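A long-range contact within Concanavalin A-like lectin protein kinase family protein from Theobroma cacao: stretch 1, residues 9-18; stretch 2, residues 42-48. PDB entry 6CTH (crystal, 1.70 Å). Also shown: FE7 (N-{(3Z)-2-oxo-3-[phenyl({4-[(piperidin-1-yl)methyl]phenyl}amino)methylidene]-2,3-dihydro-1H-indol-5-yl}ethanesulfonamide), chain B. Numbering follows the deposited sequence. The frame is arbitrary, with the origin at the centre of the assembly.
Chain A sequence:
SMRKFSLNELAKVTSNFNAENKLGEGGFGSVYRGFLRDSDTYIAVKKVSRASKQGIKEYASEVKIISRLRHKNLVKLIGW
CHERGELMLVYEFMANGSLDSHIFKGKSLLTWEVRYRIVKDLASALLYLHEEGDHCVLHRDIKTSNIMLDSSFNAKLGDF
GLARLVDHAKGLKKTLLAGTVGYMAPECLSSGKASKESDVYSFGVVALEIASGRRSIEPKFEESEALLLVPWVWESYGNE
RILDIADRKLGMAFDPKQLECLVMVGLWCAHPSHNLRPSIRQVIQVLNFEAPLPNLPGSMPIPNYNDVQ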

ATOM      1  N   GLU A   9      18.568 -16.359  17.970  1.00 51.92           N
ATOM      2  CA  GLU A   9      17.756 -15.458  18.793  1.00 50.73           C
ATOM      3  C   GLU A   9      16.370 -15.248  18.198  1.00 46.87           C
ATOM      4  O   GLU A   9      15.414 -15.046  18.964  1.00 45.72           O
ATOM      5  N   LEU A  10      16.291 -15.258  16.862  1.00 44.80           N
ATOM      6  CA  LEU A  10      15.008 -15.146  16.148  1.00 43.81           C
ATOM      7  C   LEU A  10      14.145 -16.378  16.356  1.00 42.61           C
ATOM      8  O   LEU A  10      12.943 -16.247  16.616  1.00 40.83           O
ATOM      9  N   ALA A  11      14.766 -17.552  16.257  1.00 43.98           N
ATOM     10  CA  ALA A  11      14.120 -18.837  16.708  1.00 43.79           C
ATOM     11  C   ALA A  11      13.590 -18.729  18.136  1.00 43.51           C
ATOM     12  O   ALA A  11      12.444 -19.051  18.410  1.00 41.21           O
ATOM     13  N   LYS A  12      14.417 -18.236  19.059  1.00 42.92           N
ATOM     14  CA  LYS A  12      13.995 -18.149  20.437  1.00 44.60           C
ATOM     15  C   LYS A  12      12.806 -17.227  20.638  1.00 44.25           C
ATOM     16  O   LYS A  12      11.824 -17.579  21.284  1.00 45.10           O
ATOM     17  N   VAL A  13      12.853 -16.031  20.063  1.00 42.65           N
ATOM     18  CA  VAL A  13      11.788 -15.076  20.351  1.00 42.63           C
ATOM     19  C   VAL A  13      10.495 -15.389  19.641  1.00 40.40           C
ATOM     20  O   VAL A  13       9.452 -14.973  20.119  1.00 40.13           O
ATOM     21  N   THR A  14      10.553 -16.131  18.531  1.00 39.58           N
ATOM     22  CA  THR A  14       9.329 -16.614  17.832  1.00 37.63           C
ATOM     23  C   THR A  14       8.840 -18.039  18.204  1.00 38.18           C
ATOM     24  O   THR A  14       7.869 -18.545  17.610  1.00 36.31           O
ATOM     25  N   SER A  15       9.518 -18.674  19.163  1.00 38.90           N
ATOM     26  CA  SER A  15       9.235 -20.060  19.539  1.00 40.26           C
ATOM     27  C   SER A  15       9.346 -20.989  18.332  1.00 39.28           C
ATOM     28  O   SER A  15       8.433 -21.768  18.064  1.00 39.97           O
ATOM     29  N   ASN A  16      10.491 -20.906  17.644  1.00 38.22           N
ATOM     30  CA  ASN A  16      10.777 -21.655  16.434  1.00 39.50           C
ATOM     31  C   ASN A  16       9.679 -21.434  15.414  1.00 39.77           C
ATOM     32  O   ASN A  16       9.130 -22.378  14.847  1.00 38.60           O
ATOM     33  N   PHE A  17       9.341 -20.158  15.210  1.00 39.99           N
ATOM     34  CA  PHE A  17       8.325 -19.762  14.239  1.00 41.28           C
ATOM     35  C   PHE A  17       7.042 -20.579  14.349  1.00 41.83           C
ATOM     36  O   PHE A  17       6.528 -21.116  13.361  1.00 40.97           O
ATOM     37  N   ASN A  18       6.550 -20.667  15.581  1.00 42.40           N
ATOM     38  CA  ASN A  18       5.387 -21.483  15.920  1.00 42.07           C
ATOM     39  C   ASN A  18       4.193 -20.881  15.212  1.00 40.68           C
ATOM     40  O   ASN A  18       4.032 -19.629  15.121  1.00 39.54           O
ATOM     41  N   TYR A  42       7.501  -6.567  21.918  1.00 54.54           N
ATOM     42  CA  TYR A  42       7.266  -7.446  20.778  1.00 51.07           C
ATOM     43  C   TYR A  42       7.870  -6.857  19.505  1.00 46.79           C
ATOM     44  O   TYR A  42       7.986  -5.624  19.344  1.00 46.23           O
ATOM     45  N   ILE A  43       8.297  -7.741  18.613  1.00 41.11           N
ATOM     46  CA  ILE A  43       8.756  -7.364  17.286  1.00 39.66           C
ATOM     47  C   ILE A  43       7.982  -8.185  16.243  1.00 37.89           C
ATOM     48  O   ILE A  43       7.269  -9.125  16.629  1.00 37.54           O
ATOM     49  N   ALA A  44       8.164  -7.868  14.966  1.00 35.94           N
ATOM     50  CA  ALA A  44       7.580  -8.655  13.871  1.00 35.42           C
ATOM     51  C   ALA A  44       8.723  -9.197  13.030  1.00 35.35           C
ATOM     52  O   ALA A  44       9.586  -8.433  12.581  1.00 35.40           O
ATOM     53  N   VAL A  45       8.761 -10.513  12.838  1.00 33.78           N
ATOM     54  CA  VAL A  45       9.863 -11.163  12.158  1.00 34.49           C
ATOM     55  C   VAL A  45       9.282 -11.782  10.893  1.00 36.78           C
ATOM     56  O   VAL A  45       8.399 -12.633  10.992  1.00 34.55           O
ATOM     57  N   LYS A  46       9.792 -11.366   9.742  1.00 37.94           N
ATOM     58  CA  LYS A  46       9.456 -11.976   8.463  1.00 40.35           C
ATOM     59  C   LYS A  46      10.491 -13.024   8.084  1.00 41.89           C
ATOM     60  O   LYS A  46      11.679 -12.722   7.935  1.00 43.41           O
ATOM     61  N   LYS A  47      10.025 -14.270   7.949  1.00 41.44           N
ATOM     62  CA  LYS A  47      10.825 -15.380   7.514  1.00 42.22           C
ATOM     63  C   LYS A  47      10.649 -15.562   6.012  1.00 41.67           C
ATOM     64  O   LYS A  47       9.546 -15.878   5.541  1.00 40.01           O
ATOM     65  N   VAL A  48      11.723 -15.362   5.266  1.00 45.63           N
ATOM     66  CA  VAL A  48      11.654 -15.382   3.825  1.00 46.88           C
ATOM     67  C   VAL A  48      11.490 -16.794   3.304  1.00 49.93           C
ATOM     68  O   VAL A  48      12.043 -17.758   3.835  1.00 48.21           O
TER

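A β-strand presents its side chains alternately to its two faces, and a helix laid across one face can meet only every second residue. The contact between residues 9-18 and 42-48 of this lectin-like kinase illustrates the rule. Ile43, Val45 and Lys47 direct their CA-to-CB bonds toward the helical stretch, whereas Ala44 and Lys46 point away, to the side where the ligand FE7 is bound: Ala44 CB lies 3.3 Å from FE7 N1, and the extended, all-t Lys46 brings its NZ to 3.7 Å from FE7 O1.

With the helix and strand axes 10.1 Å apart at closest approach, side chains meet across the gap, and no hydrogen bond crosses it. Val45 is the hub. Its t rotamer sends both methyl groups into the interface, CG2 to 4.1 Å from Leu10 CD2 and 4.0 Å from Thr14 CG2, and CG1 to 4.0 Å from Phe17 CE1. Leu10 leaves the helix sideways, but its m,t conformation carries the end of the side chain nearer the strand. One turn of the helix separates it from Thr14, so the two approach the same valine methyl. Two residues earlier in the strand, Ile43 adopts p at chi1 and t at chi2, reaching out so that its CD1 comes to 4.3 Å from CG2 of Val13, itself in the m rotamer.

Thr14 shows how a polar side chain can serve an apolar contact. In its p rotamer the methyl faces Val45, while the hydroxyl turns back to the local backbone: OG1 donates to Leu10 O at 2.8 Å and accepts from Phe17 N at 3.0 Å. The same side chain thus ties the helix to the turn that follows, where Ser15 takes up positive phi in a Schellman motif. Asn16 and Phe17 also have positive phi, and this path brings the chain round so that Phe17 points back toward the strand.

Phe17, m at chi1 with chi2 near -80°, uses its ring in two ways. Val45 CG1 sits at the edge, near the ring plane, while Lys47 passes over one face. Lys47 is t through chi1, chi2 and chi3, an extended course that places its CD 3.8 Å from the Phe17 ring centroid, only 10° off the normal, in a CH-π contact. At chi4 it turns to m; NZ remains 5.8 Å from the Phe17 ring centroid, at most a weak cation-π attraction, and is hydrogen-bonded elsewhere in the structure.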

ATOM      1  CB  GLU A   9      18.428 -14.135  19.072  1.00 53.30           C
ATOM      2  CG  GLU A   9      18.551 -13.176  17.916  1.00 54.69           C
ATOM      3  CD  GLU A   9      19.549 -12.082  18.262  1.00 57.04           C
ATOM      4  OE1 GLU A   9      19.131 -10.958  18.534  1.00 54.55           O
ATOM      5  OE2 GLU A   9      20.748 -12.434  18.405  1.00 61.62           O
ATOM      6  CB  LEU A  10      15.197 -14.866  14.635  1.00 43.11           C
ATOM      7  CG  LEU A  10      15.765 -13.460  14.350  1.00 43.02           C
ATOM      8  CD1 LEU A  10      15.860 -13.124  12.845  1.00 42.44           C
ATOM      9  CD2 LEU A  10      14.891 -12.423  15.054  1.00 42.73           C
ATOM     10  CB  ALA A  11      15.099 -19.988  16.608  1.00 46.08           C
ATOM     11  CB  LYS A  12      15.170 -17.692  21.320  1.00 48.01           C
ATOM     12  CG  LYS A  12      15.315 -18.411  22.645  1.00 52.85           C
ATOM     13  CD  LYS A  12      16.466 -17.757  23.447  1.00 55.81           C
ATOM     14  CE  LYS A  12      17.133 -18.672  24.452  1.00 60.23           C
ATOM     15  NZ  LYS A  12      17.520 -20.007  23.881  1.00 61.80           N
ATOM     16  CB  VAL A  13      12.206 -13.611  20.108  1.00 44.71           C
ATOM     17  CG1 VAL A  13      13.359 -13.273  21.025  1.00 46.44           C
ATOM     18  CG2 VAL A  13      12.479 -13.370  18.636  1.00 45.14           C
ATOM     19  CB  THR A  14       9.537 -16.620  16.319  1.00 37.75           C
ATOM     20  OG1 THR A  14      10.576 -17.537  15.951  1.00 37.30           O
ATOM     21  CG2 THR A  14       9.839 -15.215  15.831  1.00 38.11           C
ATOM     22  CB  SER A  15       7.854 -20.210  20.185  1.00 42.73           C
ATOM     23  OG  SER A  15       7.832 -19.601  21.455  1.00 47.02           O
ATOM     24  CB  ASN A  16      10.973 -23.161  16.750  1.00 40.08           C
ATOM     25  CG  ASN A  16      12.258 -23.428  17.482  1.00 41.56           C
ATOM     26  OD1 ASN A  16      13.217 -22.636  17.412  1.00 42.12           O
ATOM     27  ND2 ASN A  16      12.303 -24.556  18.251  1.00 41.14           N
ATOM     28  CB  PHE A  17       8.936 -19.840  12.838  1.00 43.20           C
ATOM     29  CG  PHE A  17      10.190 -19.041  12.717  1.00 42.62           C
ATOM     30  CD1 PHE A  17      10.124 -17.667  12.522  1.00 42.99           C
ATOM     31  CD2 PHE A  17      11.438 -19.656  12.860  1.00 45.23           C
ATOM     32  CE1 PHE A  17      11.286 -16.917  12.449  1.00 44.92           C
ATOM     33  CE2 PHE A  17      12.603 -18.915  12.781  1.00 45.52           C
ATOM     34  CZ  PHE A  17      12.524 -17.536  12.580  1.00 45.13           C
ATOM     35  CB  ASN A  18       5.128 -21.473  17.428  1.00 41.31           C
ATOM     36  CG  ASN A  18       4.113 -22.515  17.863  1.00 43.18           C
ATOM     37  OD1 ASN A  18       2.919 -22.334  17.632  1.00 42.90           O
ATOM     38  ND2 ASN A  18       4.580 -23.586  18.541  1.00 43.63           N
ATOM     39  CB  TYR A  42       5.766  -7.685  20.605  1.00 54.57           C
ATOM     40  CG  TYR A  42       5.130  -8.380  21.792  1.00 58.24           C
ATOM     41  CD1 TYR A  42       5.105  -9.770  21.893  1.00 59.28           C
ATOM     42  CD2 TYR A  42       4.557  -7.640  22.827  1.00 63.07           C
ATOM     43  CE1 TYR A  42       4.522 -10.395  22.981  1.00 63.12           C
ATOM     44  CE2 TYR A  42       3.985  -8.258  23.927  1.00 64.79           C
ATOM     45  CZ  TYR A  42       3.963  -9.630  24.003  1.00 65.65           C
ATOM     46  OH  TYR A  42       3.391 -10.246  25.108  1.00 70.95           O
ATOM     47  CB  ILE A  43      10.262  -7.590  17.098  1.00 40.03           C
ATOM     48  CG1 ILE A  43      10.673  -9.025  17.408  1.00 40.40           C
ATOM     49  CG2 ILE A  43      11.058  -6.584  17.951  1.00 41.31           C
ATOM     50  CD1 ILE A  43      12.134  -9.347  17.181  1.00 40.87           C
ATOM     51  CB  ALA A  44       6.658  -7.799  13.036  1.00 35.26           C
ATOM     52  CB  VAL A  45      10.479 -12.257  13.022  1.00 36.02           C
ATOM     53  CG1 VAL A  45      11.624 -12.973  12.306  1.00 36.32           C
ATOM     54  CG2 VAL A  45      10.954 -11.673  14.359  1.00 36.59           C
ATOM     55  CB  LYS A  46       9.361 -10.899   7.396  1.00 41.83           C
ATOM     56  CG  LYS A  46       8.957 -11.450   6.031  1.00 43.41           C
ATOM     57  CD  LYS A  46       8.577 -10.351   5.066  1.00 44.51           C
ATOM     58  CE  LYS A  46       7.951 -10.932   3.803  1.00 46.50           C
ATOM     59  NZ  LYS A  46       7.413  -9.827   2.995  1.00 48.30           N
ATOM     60  CB  LYS A  47      10.374 -16.633   8.248  1.00 45.06           C
ATOM     61  CG  LYS A  47      11.223 -17.852   7.945  1.00 47.88           C
ATOM     62  CD  LYS A  47      10.863 -18.950   8.922  1.00 49.92           C
ATOM     63  CE  LYS A  47      11.782 -20.149   8.737  1.00 53.81           C
ATOM     64  NZ  LYS A  47      11.492 -20.909   7.488  1.00 54.95           N
ATOM     65  CB  VAL A  48      12.876 -14.706   3.206  1.00 47.18           C
ATOM     66  CG1 VAL A  48      12.958 -14.899   1.703  1.00 47.58           C
ATOM     67  CG2 VAL A  48      12.866 -13.222   3.584  1.00 46.26           C
TER
HETATM   68  C4  FE7 B 601       4.037  -6.362   9.776  1.00 27.91           C
HETATM   69  C14 FE7 B 601       0.389  -9.217   7.450  1.00 31.36           C
HETATM   70  C5  FE7 B 601       5.100  -5.612  10.312  1.00 28.83           C
HETATM   71  C6  FE7 B 601       6.174  -5.216   9.535  1.00 29.23           C
HETATM   72  C11 FE7 B 601       1.333  -7.962   9.744  1.00 30.13           C
HETATM   73  C7  FE7 B 601       6.182  -5.544   8.192  1.00 30.73           C
HETATM   74  C8  FE7 B 601       3.681  -5.927  12.048  1.00 28.75           C
HETATM   75  C9  FE7 B 601       3.100  -6.605  10.861  1.00 29.68           C
HETATM   76  C10 FE7 B 601       1.884  -7.253  10.913  1.00 28.69           C
HETATM   77  C12 FE7 B 601       1.952  -9.107   9.258  1.00 30.26           C
HETATM   78  C13 FE7 B 601       1.481  -9.726   8.115  1.00 33.97           C
HETATM   79  N1  FE7 B 601       4.849  -5.370  11.651  1.00 29.07           N
HETATM   80  N2  FE7 B 601       1.156  -7.145  12.032  1.00 30.88           N
HETATM   81  C3  FE7 B 601       4.053  -6.668   8.416  1.00 29.27           C
HETATM   82  N3  FE7 B 601      -3.657 -10.406  14.798  1.00 51.39           N
HETATM   83  O2  FE7 B 601       3.214  -5.877  13.179  1.00 31.85           O
HETATM   84  C2  FE7 B 601       5.113  -6.229   7.622  1.00 31.73           C
HETATM   85  N   FE7 B 601       5.116  -6.379   6.204  1.00 36.32           N
HETATM   86  S   FE7 B 601       4.011  -7.037   5.220  1.00 38.38           S
HETATM   87  O   FE7 B 601       3.160  -7.895   5.981  1.00 39.20           O
HETATM   88  O1  FE7 B 601       4.716  -7.564   4.094  1.00 37.85           O
HETATM   89  C1  FE7 B 601       3.163  -5.560   4.775  1.00 40.80           C
HETATM   90  C   FE7 B 601       4.204  -4.505   4.491  1.00 43.41           C
HETATM   91  C16 FE7 B 601       0.226  -7.462   9.070  1.00 30.70           C
HETATM   92  C15 FE7 B 601      -0.237  -8.087   7.927  1.00 33.46           C
HETATM   93  C17 FE7 B 601      -0.061  -7.711  12.474  1.00 34.03           C
HETATM   94  C22 FE7 B 601      -0.760  -8.645  11.723  1.00 35.17           C
HETATM   95  C21 FE7 B 601      -1.969  -9.139  12.179  1.00 35.97           C
HETATM   96  C20 FE7 B 601      -2.507  -8.713  13.384  1.00 41.09           C
HETATM   97  C19 FE7 B 601      -1.805  -7.777  14.124  1.00 39.04           C
HETATM   98  C18 FE7 B 601      -0.593  -7.281  13.681  1.00 36.07           C
HETATM   99  C23 FE7 B 601      -3.819  -9.267  13.885  1.00 47.04           C
HETATM  100  C28 FE7 B 601      -4.942 -10.808  15.372  1.00 54.34           C
HETATM  101  C27 FE7 B 601      -4.773 -11.915  16.387  1.00 57.05           C
HETATM  102  C26 FE7 B 601      -4.075 -13.112  15.777  1.00 55.89           C
HETATM  103  C25 FE7 B 601      -2.802 -12.692  15.069  1.00 57.39           C
HETATM  104  C24 FE7 B 601      -3.066 -11.555  14.110  1.00 53.86           C